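Local coordinates for protein N-acetylmuramoyl-L-alanine amidase (Mycobacteroides abscessus, PDB 7AGL) that probably cleaves the amide bond between N-acetylmuramic acid and L-alanine in peptidoglycan, as a zinc-dependent amidase, at residues A[54-65]-A[200-211]; A[91-100]-A[171-179]. All coordinates share one frame; numbering follows the deposited sequence.

Contact 1. Residues A[54-65]-A[200-211]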
loop_
_atom_site.group_PDB
_atom_site.type_symbol
_atom_site.label_atom_id
_atom_site.label_comp_id
_atom_site.label_asym_id
_atom_site.label_seq_id
_atom_site.Cartn_x
_atom_site.Cartn_y
_atom_site.Cartn_z
ATOM N N PHE A 54 11.106 2.620 -3.572
ATOM C CA PHE A 54 10.300 3.645 -2.923
ATOM C C PHE A 54 9.406 3.045 -1.844
ATOM O O PHE A 54 9.300 3.590 -0.732
ATOM C CB PHE A 54 9.441 4.386 -3.959
ATOM C CG PHE A 54 8.329 5.188 -3.328
ATOM C CD1 PHE A 54 8.605 6.415 -2.698
ATOM C CD2 PHE A 54 7.007 4.714 -3.336
ATOM C CE1 PHE A 54 7.605 7.139 -2.095
ATOM C CE2 PHE A 54 6.003 5.440 -2.725
ATOM C CZ PHE A 54 6.287 6.657 -2.120
ATOM N N THR A 55 8.732 1.932 -2.156
ATOM C CA THR A 55 7.786 1.380 -1.186
ATOM C C THR A 55 8.541 0.805 0.010
ATOM O O THR A 55 8.130 0.987 1.160
ATOM C CB THR A 55 6.879 0.309 -1.830
ATOM O OG1 THR A 55 7.663 -0.825 -2.243
ATOM C CG2 THR A 55 6.109 0.864 -3.047
ATOM N N TRP A 56 9.671 0.151 -0.250
ATOM C CA TRP A 56 10.508 -0.370 0.829
ATOM C C TRP A 56 10.926 0.740 1.793
ATOM O O TRP A 56 10.712 0.646 3.008
ATOM C CB TRP A 56 11.738 -1.045 0.212
ATOM C CG TRP A 56 12.785 -1.483 1.191
ATOM C CD1 TRP A 56 14.052 -0.973 1.335
ATOM C CD2 TRP A 56 12.677 -2.558 2.131
ATOM N NE1 TRP A 56 14.736 -1.676 2.310
ATOM C CE2 TRP A 56 13.904 -2.640 2.821
ATOM C CE3 TRP A 56 11.655 -3.456 2.459
ATOM C CZ2 TRP A 56 14.133 -3.588 3.820
ATOM C CZ3 TRP A 56 11.870 -4.363 3.457
ATOM C CH2 TRP A 56 13.108 -4.448 4.117
ATOM N N ASN A 57 11.520 1.805 1.265
ATOM C CA ASN A 57 12.039 2.854 2.132
ATOM C C ASN A 57 10.914 3.594 2.839
ATOM O O ASN A 57 11.057 3.965 4.007
ATOM C CB ASN A 57 12.920 3.787 1.318
ATOM C CG ASN A 57 14.322 3.206 1.145
ATOM O OD1 ASN A 57 14.706 2.809 0.063
ATOM N ND2 ASN A 57 15.060 3.111 2.242
ATOM N N THR A 58 9.781 3.809 2.162
ATOM C CA THR A 58 8.681 4.474 2.851
ATOM C C THR A 58 8.112 3.599 3.960
ATOM O O THR A 58 7.809 4.102 5.048
ATOM C CB THR A 58 7.609 4.878 1.848
ATOM O OG1 THR A 58 8.226 5.726 0.869
ATOM C CG2 THR A 58 6.484 5.657 2.555
ATOM N N VAL A 59 7.972 2.289 3.713
ATOM C CA VAL A 59 7.485 1.387 4.757
ATOM C C VAL A 59 8.439 1.370 5.950
ATOM O O VAL A 59 7.997 1.330 7.102
ATOM C CB VAL A 59 7.241 -0.023 4.185
ATOM C CG1 VAL A 59 7.176 -1.063 5.313
ATOM C CG2 VAL A 59 5.924 0.005 3.360
ATOM N N LEU A 60 9.756 1.398 5.708
ATOM C CA LEU A 60 10.681 1.420 6.848
ATOM C C LEU A 60 10.429 2.636 7.736
ATOM O O LEU A 60 10.504 2.546 8.968
ATOM C CB LEU A 60 12.140 1.410 6.377
ATOM C CG LEU A 60 12.603 0.162 5.622
ATOM C CD1 LEU A 60 14.080 0.291 5.305
ATOM C CD2 LEU A 60 12.339 -1.082 6.446
ATOM N N LEU A 61 10.118 3.780 7.124
ATOM C CA LEU A 61 9.852 4.984 7.902
ATOM C C LEU A 61 8.522 4.881 8.638
ATOM O O LEU A 61 8.416 5.297 9.799
ATOM C CB LEU A 61 9.874 6.214 6.988
ATOM C CG LEU A 61 11.211 6.492 6.301
ATOM C CD1 LEU A 61 11.020 7.602 5.281
ATOM C CD2 LEU A 61 12.298 6.873 7.318
ATOM N N ILE A 62 7.494 4.331 7.977
ATOM C CA ILE A 62 6.219 4.084 8.652
ATOM C C ILE A 62 6.424 3.182 9.865
ATOM O O ILE A 62 5.921 3.467 10.963
ATOM C CB ILE A 62 5.195 3.473 7.677
ATOM C CG1 ILE A 62 4.855 4.469 6.563
ATOM C CG2 ILE A 62 3.930 3.093 8.425
ATOM C CD1 ILE A 62 4.101 3.828 5.407
ATOM N N ARG A 63 7.161 2.078 9.680
ATOM C CA ARG A 63 7.365 1.119 10.768
ATOM C C ARG A 63 8.031 1.784 11.959
ATOM O O ARG A 63 7.606 1.607 13.106
ATOM C CB ARG A 63 8.212 -0.076 10.309
ATOM C CG ARG A 63 8.120 -1.242 11.319
ATOM C CD ARG A 63 9.448 -1.820 11.862
ATOM N NE ARG A 63 10.576 -0.894 11.945
ATOM C CZ ARG A 63 11.085 -0.389 13.072
ATOM N NH1 ARG A 63 10.562 -0.689 14.252
ATOM N NH2 ARG A 63 12.136 0.428 13.016
ATOM N N GLN A 64 9.082 2.561 11.699
ATOM C CA GLN A 64 9.803 3.220 12.778
ATOM C C GLN A 64 8.889 4.150 13.574
ATOM O O GLN A 64 8.946 4.177 14.813
ATOM C CB GLN A 64 10.988 3.985 12.190
ATOM C CG GLN A 64 11.957 4.557 13.208
ATOM C CD GLN A 64 12.993 5.460 12.557
ATOM O OE1 GLN A 64 12.869 5.822 11.379
ATOM N NE2 GLN A 64 14.021 5.833 13.320
ATOM N N GLN A 65 8.041 4.916 12.881
ATOM C CA GLN A 65 7.141 5.835 13.571
ATOM C C GLN A 65 6.102 5.076 14.388
ATOM O O GLN A 65 5.805 5.453 15.528
ATOM C CB GLN A 65 6.467 6.759 12.554
ATOM C CG GLN A 65 7.437 7.643 11.772
ATOM C CD GLN A 65 6.755 8.416 10.653
ATOM O OE1 GLN A 65 5.585 8.785 10.758
ATOM N NE2 GLN A 65 7.486 8.664 9.576
ATOM N N ARG A 200 9.775 11.151 1.323
ATOM C CA ARG A 200 9.344 9.849 1.823
ATOM C C ARG A 200 8.939 9.937 3.287
ATOM O O ARG A 200 7.954 9.308 3.703
ATOM C CB ARG A 200 10.452 8.822 1.608
ATOM C CG ARG A 200 10.720 8.580 0.125
ATOM C CD ARG A 200 11.671 7.407 -0.093
ATOM N NE ARG A 200 13.032 7.620 0.420
ATOM C CZ ARG A 200 14.009 8.162 -0.301
ATOM N NH1 ARG A 200 13.744 8.551 -1.548
ATOM N NH2 ARG A 200 15.235 8.315 0.212
ATOM N N SER A 201 9.644 10.766 4.061
ATOM C CA SER A 201 9.257 10.997 5.447
ATOM C C SER A 201 7.863 11.622 5.532
ATOM O O SER A 201 7.036 11.200 6.351
ATOM C CB SER A 201 10.310 11.872 6.139
ATOM O OG SER A 201 9.972 12.088 7.492
ATOM N N LYS A 202 7.581 12.633 4.696
ATOM C CA LYS A 202 6.252 13.253 4.706
ATOM C C LYS A 202 5.156 12.267 4.301
ATOM O O LYS A 202 4.075 12.255 4.901
ATOM C CB LYS A 202 6.224 14.467 3.774
ATOM C CG LYS A 202 6.823 15.717 4.348
ATOM C CD LYS A 202 6.496 16.886 3.439
ATOM C CE LYS A 202 5.705 17.959 4.174
ATOM N NZ LYS A 202 6.475 18.479 5.336
ATOM N N TYR A 203 5.396 11.464 3.259
ATOM C CA TYR A 203 4.453 10.392 2.929
ATOM C C TYR A 203 4.209 9.488 4.129
ATOM O O TYR A 203 3.064 9.145 4.452
ATOM C CB TYR A 203 4.991 9.546 1.776
ATOM C CG TYR A 203 4.847 10.127 0.389
ATOM C CD1 TYR A 203 3.654 10.715 -0.038
ATOM C CD2 TYR A 203 5.908 10.058 -0.506
ATOM C CE1 TYR A 203 3.530 11.224 -1.327
ATOM C CE2 TYR A 203 5.791 10.555 -1.785
ATOM C CZ TYR A 203 4.604 11.137 -2.195
ATOM O OH TYR A 203 4.513 11.635 -3.478
ATOM N N ALA A 204 5.290 9.067 4.790
ATOM C CA ALA A 204 5.148 8.110 5.882
ATOM C C ALA A 204 4.366 8.717 7.039
ATOM O O ALA A 204 3.497 8.053 7.614
ATOM C CB ALA A 204 6.530 7.635 6.353
ATOM N N GLN A 205 4.680 9.968 7.408
ATOM C CA GLN A 205 3.970 10.624 8.509
ATOM C C GLN A 205 2.482 10.692 8.226
ATOM O O GLN A 205 1.656 10.493 9.129
ATOM C CB GLN A 205 4.519 12.030 8.726
ATOM C CG GLN A 205 5.921 12.059 9.258
ATOM C CD GLN A 205 6.419 13.473 9.393
ATOM O OE1 GLN A 205 5.763 14.315 10.023
ATOM N NE2 GLN A 205 7.569 13.758 8.785
ATOM N N ALA A 206 2.123 10.969 6.970
ATOM C CA ALA A 206 0.717 11.099 6.606
ATOM C C ALA A 206 0.006 9.756 6.706
ATOM O O ALA A 206 -1.110 9.681 7.227
ATOM C CB ALA A 206 0.594 11.669 5.193
ATOM N N VAL A 207 0.645 8.687 6.215
ATOM C CA VAL A 207 0.080 7.349 6.365
ATOM C C VAL A 207 -0.098 7.011 7.838
ATOM O O VAL A 207 -1.140 6.475 8.246
ATOM C CB VAL A 207 0.967 6.323 5.642
ATOM C CG1 VAL A 207 0.534 4.883 5.971
ATOM C CG2 VAL A 207 0.915 6.586 4.130
ATOM N N VAL A 208 0.914 7.314 8.662
ATOM C CA VAL A 208 0.802 7.045 10.093
ATOM C C VAL A 208 -0.385 7.798 10.692
ATOM O O VAL A 208 -1.134 7.244 11.500
ATOM C CB VAL A 208 2.123 7.385 10.811
ATOM C CG1 VAL A 208 1.923 7.421 12.319
ATOM C CG2 VAL A 208 3.184 6.346 10.446
ATOM N N GLN A 209 -0.578 9.065 10.307
ATOM C CA GLN A 209 -1.743 9.804 10.795
ATOM C C GLN A 209 -3.044 9.098 10.424
ATOM O O GLN A 209 -3.978 9.031 11.232
ATOM C CB GLN A 209 -1.727 11.238 10.256
ATOM C CG GLN A 209 -0.738 12.115 10.990
ATOM C CD GLN A 209 -0.458 13.435 10.293
ATOM O OE1 GLN A 209 -0.886 13.671 9.165
ATOM N NE2 GLN A 209 0.278 14.302 10.973
ATOM N N GLY A 210 -3.108 8.527 9.221
ATOM C CA GLY A 210 -4.294 7.771 8.835
ATOM C C GLY A 210 -4.482 6.513 9.660
ATOM O O GLY A 210 -5.604 6.179 10.052
ATOM N N ILE A 211 -3.394 5.783 9.913
ATOM C CA ILE A 211 -3.480 4.593 10.757
ATOM C C ILE A 211 -3.938 4.977 12.162
ATOM O O ILE A 211 -4.851 4.360 12.732
ATOM C CB ILE A 211 -2.121 3.864 10.778
ATOM C CG1 ILE A 211 -1.763 3.345 9.384
ATOM C CG2 ILE A 211 -2.134 2.740 11.803
ATOM C CD1 ILE A 211 -0.339 2.818 9.294
#
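The ring of Phe54, whose side chain is about 8 Å from the bound zinc, meets Tyr203 at its edge: Tyr203 CD2 lies in the Phe54 plane, 3.7 Å from Phe54 CE1, with the two ring planes 84° apart. Over one face of Phe54 sits Thr58 OG1, displaced toward the rim, while the aliphatic part of Arg200 runs antiparallel alongside the ring. A bend at chi3 (-65°) carries the Arg200 chain over CB of Asn57, and its NH1 is taken by the carbonyl of Met194. Farther along, Ala204 is a small knob among Thr58, Leu61, Ile62 and Gln65, its CB 3.6 Å from Ile62 CG1. Ile62 is in turn a knob among Ala204, Val207, Val208 and Ile211, with CD1 3.8 Å from Val207 CG1. Gln65, modelled here in one of two conformers, fits among Ser201, Ala204, Gln205 and Val208. Thr58 OG1 turns back to its own helix, donating to Phe54 O at 2.9 Å from the face opposite the one used by Thr58 N. The segment axes come within 8.5 Å at a crossing angle of -51°. With no hydrogen bond between 54-65 and 200-211, knobs-into-holes packing of largely apolar surface joins them.

Contact 2. Residues A[91-100]-A[171-179]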
loop_
_atom_site.group_PDB
_atom_site.type_symbol
_atom_site.label_atom_id
_atom_site.label_comp_id
_atom_site.label_asym_id
_atom_site.label_seq_id
_atom_site.Cartn_x
_atom_site.Cartn_y
_atom_site.Cartn_z
ATOM N N ALA A 91 -0.721 -11.749 1.530
ATOM C CA ALA A 91 -1.978 -11.659 2.272
ATOM C C ALA A 91 -2.030 -12.711 3.374
ATOM O O ALA A 91 -2.536 -12.441 4.471
ATOM C CB ALA A 91 -3.166 -11.810 1.322
ATOM N N GLU A 92 -1.514 -13.912 3.099
ATOM C CA GLU A 92 -1.468 -14.951 4.126
ATOM C C GLU A 92 -0.596 -14.509 5.294
ATOM O O GLU A 92 -0.969 -14.683 6.464
ATOM C CB GLU A 92 -0.955 -16.273 3.538
ATOM C CG GLU A 92 -0.610 -17.334 4.610
ATOM C CD GLU A 92 0.051 -18.616 4.067
ATOM O OE1 GLU A 92 0.394 -18.692 2.867
ATOM O OE2 GLU A 92 0.215 -19.566 4.860
ATOM N N ILE A 93 0.576 -13.940 4.995
ATOM C CA ILE A 93 1.466 -13.454 6.048
ATOM C C ILE A 93 0.765 -12.377 6.867
ATOM O O ILE A 93 0.778 -12.403 8.102
ATOM C CB ILE A 93 2.790 -12.935 5.449
ATOM C CG1 ILE A 93 3.649 -14.086 4.884
ATOM C CG2 ILE A 93 3.563 -12.132 6.496
ATOM C CD1 ILE A 93 4.700 -13.585 3.908
ATOM N N GLU A 94 0.122 -11.417 6.187
ATOM C CA GLU A 94 -0.616 -10.376 6.901
ATOM C C GLU A 94 -1.655 -10.982 7.830
ATOM O O GLU A 94 -1.742 -10.614 9.010
ATOM C CB GLU A 94 -1.281 -9.427 5.901
ATOM C CG GLU A 94 -0.288 -8.594 5.124
ATOM C CD GLU A 94 -0.847 -8.076 3.805
ATOM O OE1 GLU A 94 -2.036 -8.339 3.499
ATOM O OE2 GLU A 94 -0.089 -7.404 3.072
ATOM N N ASN A 95 -2.468 -11.903 7.307
ATOM C CA ASN A 95 -3.549 -12.468 8.106
ATOM C C ASN A 95 -3.012 -13.234 9.311
ATOM O O ASN A 95 -3.658 -13.259 10.365
ATOM C CB ASN A 95 -4.425 -13.369 7.230
ATOM C CG ASN A 95 -5.239 -12.579 6.226
ATOM O OD1 ASN A 95 -5.589 -11.412 6.464
ATOM N ND2 ASN A 95 -5.543 -13.201 5.089
ATOM N N SER A 96 -1.814 -13.819 9.194
ATOM C CA SER A 96 -1.264 -14.641 10.269
ATOM C C SER A 96 -0.953 -13.843 11.533
ATOM O O SER A 96 -0.802 -14.440 12.602
ATOM C CB SER A 96 0.003 -15.365 9.788
ATOM O OG SER A 96 1.142 -14.510 9.785
ATOM N N TYR A 97 -0.879 -12.520 11.451
ATOM C CA TYR A 97 -0.582 -11.700 12.624
ATOM C C TYR A 97 -1.832 -11.237 13.374
ATOM O O TYR A 97 -1.702 -10.500 14.357
ATOM C CB TYR A 97 0.249 -10.479 12.220
ATOM C CG TYR A 97 1.687 -10.800 11.877
ATOM C CD1 TYR A 97 2.619 -11.034 12.888
ATOM C CD2 TYR A 97 2.120 -10.867 10.551
ATOM C CE1 TYR A 97 3.939 -11.340 12.593
ATOM C CE2 TYR A 97 3.450 -11.148 10.246
ATOM C CZ TYR A 97 4.352 -11.388 11.274
ATOM O OH TYR A 97 5.677 -11.681 10.991
ATOM N N ASN A 98 -3.029 -11.665 12.955
ATOM C CA ASN A 98 -4.280 -11.139 13.501
ATOM C C ASN A 98 -4.244 -9.615 13.668
ATOM O O ASN A 98 -4.599 -9.094 14.736
ATOM C CB ASN A 98 -4.591 -11.815 14.839
ATOM C CG ASN A 98 -6.045 -11.672 15.237
ATOM O OD1 ASN A 98 -6.902 -11.390 14.401
ATOM N ND2 ASN A 98 -6.334 -11.877 16.522
ATOM N N PRO A 99 -3.861 -8.865 12.639
ATOM C CA PRO A 99 -3.660 -7.424 12.816
ATOM C C PRO A 99 -4.963 -6.651 12.972
ATOM O O PRO A 99 -6.034 -7.041 12.497
ATOM C CB PRO A 99 -2.945 -7.014 11.526
ATOM C CG PRO A 99 -3.477 -7.970 10.502
ATOM C CD PRO A 99 -3.631 -9.278 11.239
ATOM N N ASP A 100 -4.835 -5.498 13.624
ATOM C CA ASP A 100 -5.939 -4.556 13.707
ATOM C C ASP A 100 -6.095 -3.757 12.417
ATOM O O ASP A 100 -7.201 -3.286 12.118
ATOM C CB ASP A 100 -5.711 -3.629 14.901
ATOM C CG ASP A 100 -5.691 -4.388 16.218
ATOM O OD1 ASP A 100 -6.761 -4.883 16.623
ATOM O OD2 ASP A 100 -4.615 -4.521 16.837
ATOM N N ASN A 171 -8.641 -8.669 -2.044
ATOM C CA ASN A 171 -9.657 -9.714 -2.004
ATOM C C ASN A 171 -9.402 -10.720 -0.888
ATOM O O ASN A 171 -10.356 -11.282 -0.327
ATOM C CB ASN A 171 -9.704 -10.448 -3.346
ATOM C CG ASN A 171 -10.057 -9.539 -4.498
ATOM O OD1 ASN A 171 -10.637 -8.479 -4.304
ATOM N ND2 ASN A 171 -9.729 -9.969 -5.718
ATOM N N LEU A 172 -8.134 -11.003 -0.585
ATOM C CA LEU A 172 -7.778 -12.065 0.352
ATOM C C LEU A 172 -7.693 -11.581 1.803
ATOM O O LEU A 172 -7.397 -12.385 2.697
ATOM C CB LEU A 172 -6.426 -12.686 -0.064
ATOM C CG LEU A 172 -6.472 -13.428 -1.403
ATOM C CD1 LEU A 172 -5.043 -13.728 -1.876
ATOM C CD2 LEU A 172 -7.289 -14.723 -1.286
ATOM N N ALA A 173 -7.949 -10.298 2.060
ATOM C CA ALA A 173 -7.768 -9.746 3.397
ATOM C C ALA A 173 -8.833 -10.259 4.364
ATOM O O ALA A 173 -10.026 -10.261 4.044
ATOM C CB ALA A 173 -7.814 -8.218 3.341
ATOM N N GLN A 174 -8.397 -10.697 5.552
ATOM C CA GLN A 174 -9.304 -11.061 6.640
ATOM C C GLN A 174 -9.385 -9.989 7.729
ATOM O O GLN A 174 -10.074 -10.192 8.742
ATOM C CB GLN A 174 -8.872 -12.410 7.245
ATOM C CG GLN A 174 -8.870 -13.549 6.227
ATOM C CD GLN A 174 -10.266 -13.838 5.689
ATOM O OE1 GLN A 174 -11.238 -13.872 6.441
ATOM N NE2 GLN A 174 -10.369 -14.017 4.382
ATOM N N HIS A 175 -8.711 -8.863 7.548
ATOM C CA HIS A 175 -8.640 -7.774 8.511
ATOM C C HIS A 175 -8.702 -6.473 7.730
ATOM O O HIS A 175 -8.483 -6.473 6.516
ATOM C CB HIS A 175 -7.351 -7.866 9.342
ATOM C CG HIS A 175 -7.214 -9.182 10.036
ATOM N ND1 HIS A 175 -6.640 -10.283 9.434
ATOM C CD2 HIS A 175 -7.694 -9.610 11.227
ATOM C CE1 HIS A 175 -6.720 -11.321 10.251
ATOM N NE2 HIS A 175 -7.348 -10.937 11.348
ATOM N N PRO A 176 -9.020 -5.353 8.387
ATOM C CA PRO A 176 -9.136 -4.094 7.639
ATOM C C PRO A 176 -7.829 -3.761 6.931
ATOM O O PRO A 176 -6.742 -3.795 7.527
ATOM C CB PRO A 176 -9.485 -3.064 8.721
ATOM C CG PRO A 176 -10.121 -3.864 9.807
ATOM C CD PRO A 176 -9.351 -5.158 9.813
ATOM N N LYS A 177 -7.935 -3.450 5.644
ATOM C CA LYS A 177 -6.742 -3.281 4.826
ATOM C C LYS A 177 -7.010 -2.240 3.751
ATOM O O LYS A 177 -8.104 -2.179 3.195
ATOM C CB LYS A 177 -6.318 -4.617 4.182
ATOM C CG LYS A 177 -5.090 -4.481 3.257
ATOM C CD LYS A 177 -4.682 -5.815 2.655
ATOM C CE LYS A 177 -3.445 -5.646 1.795
ATOM N NZ LYS A 177 -2.911 -6.987 1.346
ATOM N N VAL A 178 -5.999 -1.419 3.461
ATOM C CA VAL A 178 -6.044 -0.519 2.321
ATOM C C VAL A 178 -4.725 -0.633 1.579
ATOM O O VAL A 178 -3.695 -1.020 2.151
ATOM C CB VAL A 178 -6.327 0.955 2.736
ATOM C CG1 VAL A 178 -7.713 1.073 3.365
ATOM C CG2 VAL A 178 -5.244 1.474 3.687
ATOM N N LEU A 179 -4.771 -0.343 0.281
ATOM C CA LEU A 179 -3.577 -0.281 -0.562
ATOM C C LEU A 179 -3.480 1.162 -1.016
ATOM O O LEU A 179 -4.328 1.629 -1.791
ATOM C CB LEU A 179 -3.668 -1.243 -1.752
ATOM C CG LEU A 179 -2.421 -1.403 -2.643
ATOM C CD1 LEU A 179 -2.558 -2.673 -3.502
ATOM C CD2 LEU A 179 -2.130 -0.191 -3.551
HETATM O O HOH W 1 -0.112 -7.552 0.559
HETATM O O HOH W 2 -6.009 -8.318 6.288
#
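Asn95 and Gln174 bring their CA atoms to 6.1 Å where the last turn of helix 87-96 runs beside the loop leading into strand 177-184. The amide of Asn95 grips that loop with both its oxygen and nitrogen. Its ND2 donates to Leu172 O at 3.1 Å, nearly in the amide plane, and its OD1 accepts Gln174 N at 3.0 Å from above the carbonyl plane. A weak bond from His175 ND1 reaches the same oxygen, which approaches the imidazole at its edge, and a water also lies near OD1. At the far side of the ring His175 NE2 makes a weak bond to Asn98 OD1, and the two weak bonds probably help fix the imidazole's rotation. Pro99 CD covers one face in a CH-pi contact, 3.7 Å from the ring centroid and 13° off the normal. Beyond this, Lys177 stretches out fully, chi1 178° and every later torsion also anti, to put NZ 2.7 Å from Glu94 OE1, which accepts through its syn lone pair. The salt bridge is buried; a water links Glu94 OE2 with Lys177 NZ, which also bonds to Gly169 O. Ala91 CB rests on Leu172 CB at 3.6 Å. Val102 of strand 101-108 touches both Glu94 and Lys177, so helix 87-96 is tied by charge across that strand to its parallel neighbour, strand 177-184, while Glu94 and Pro99 also pack on strand 9-14.

How the contacts relate
The contacts lie on opposite faces of the six-stranded mixed sheet, their centres 18 Å apart and their nearest atoms about 7 Å apart without touching. Along the chain contact 2 is nested inside contact 1: helix 51-68 comes first, then helix 87-96, then the loop into strand 177-184, and last helix 197-215. Alternate residues of strand 9-14 serve the two sides: Val59 and Ile62 of helix 51-68 pack on Leu12 and Pro14, Glu94 and Pro99 on Val11 and Asp13. Contact 1 joins two helices by apolar fit, whereas contact 2 fastens a helix to a strand entrance by polar bonds. Together they bring early and late parts of the chain around the sheet carrying the zinc ligand His106.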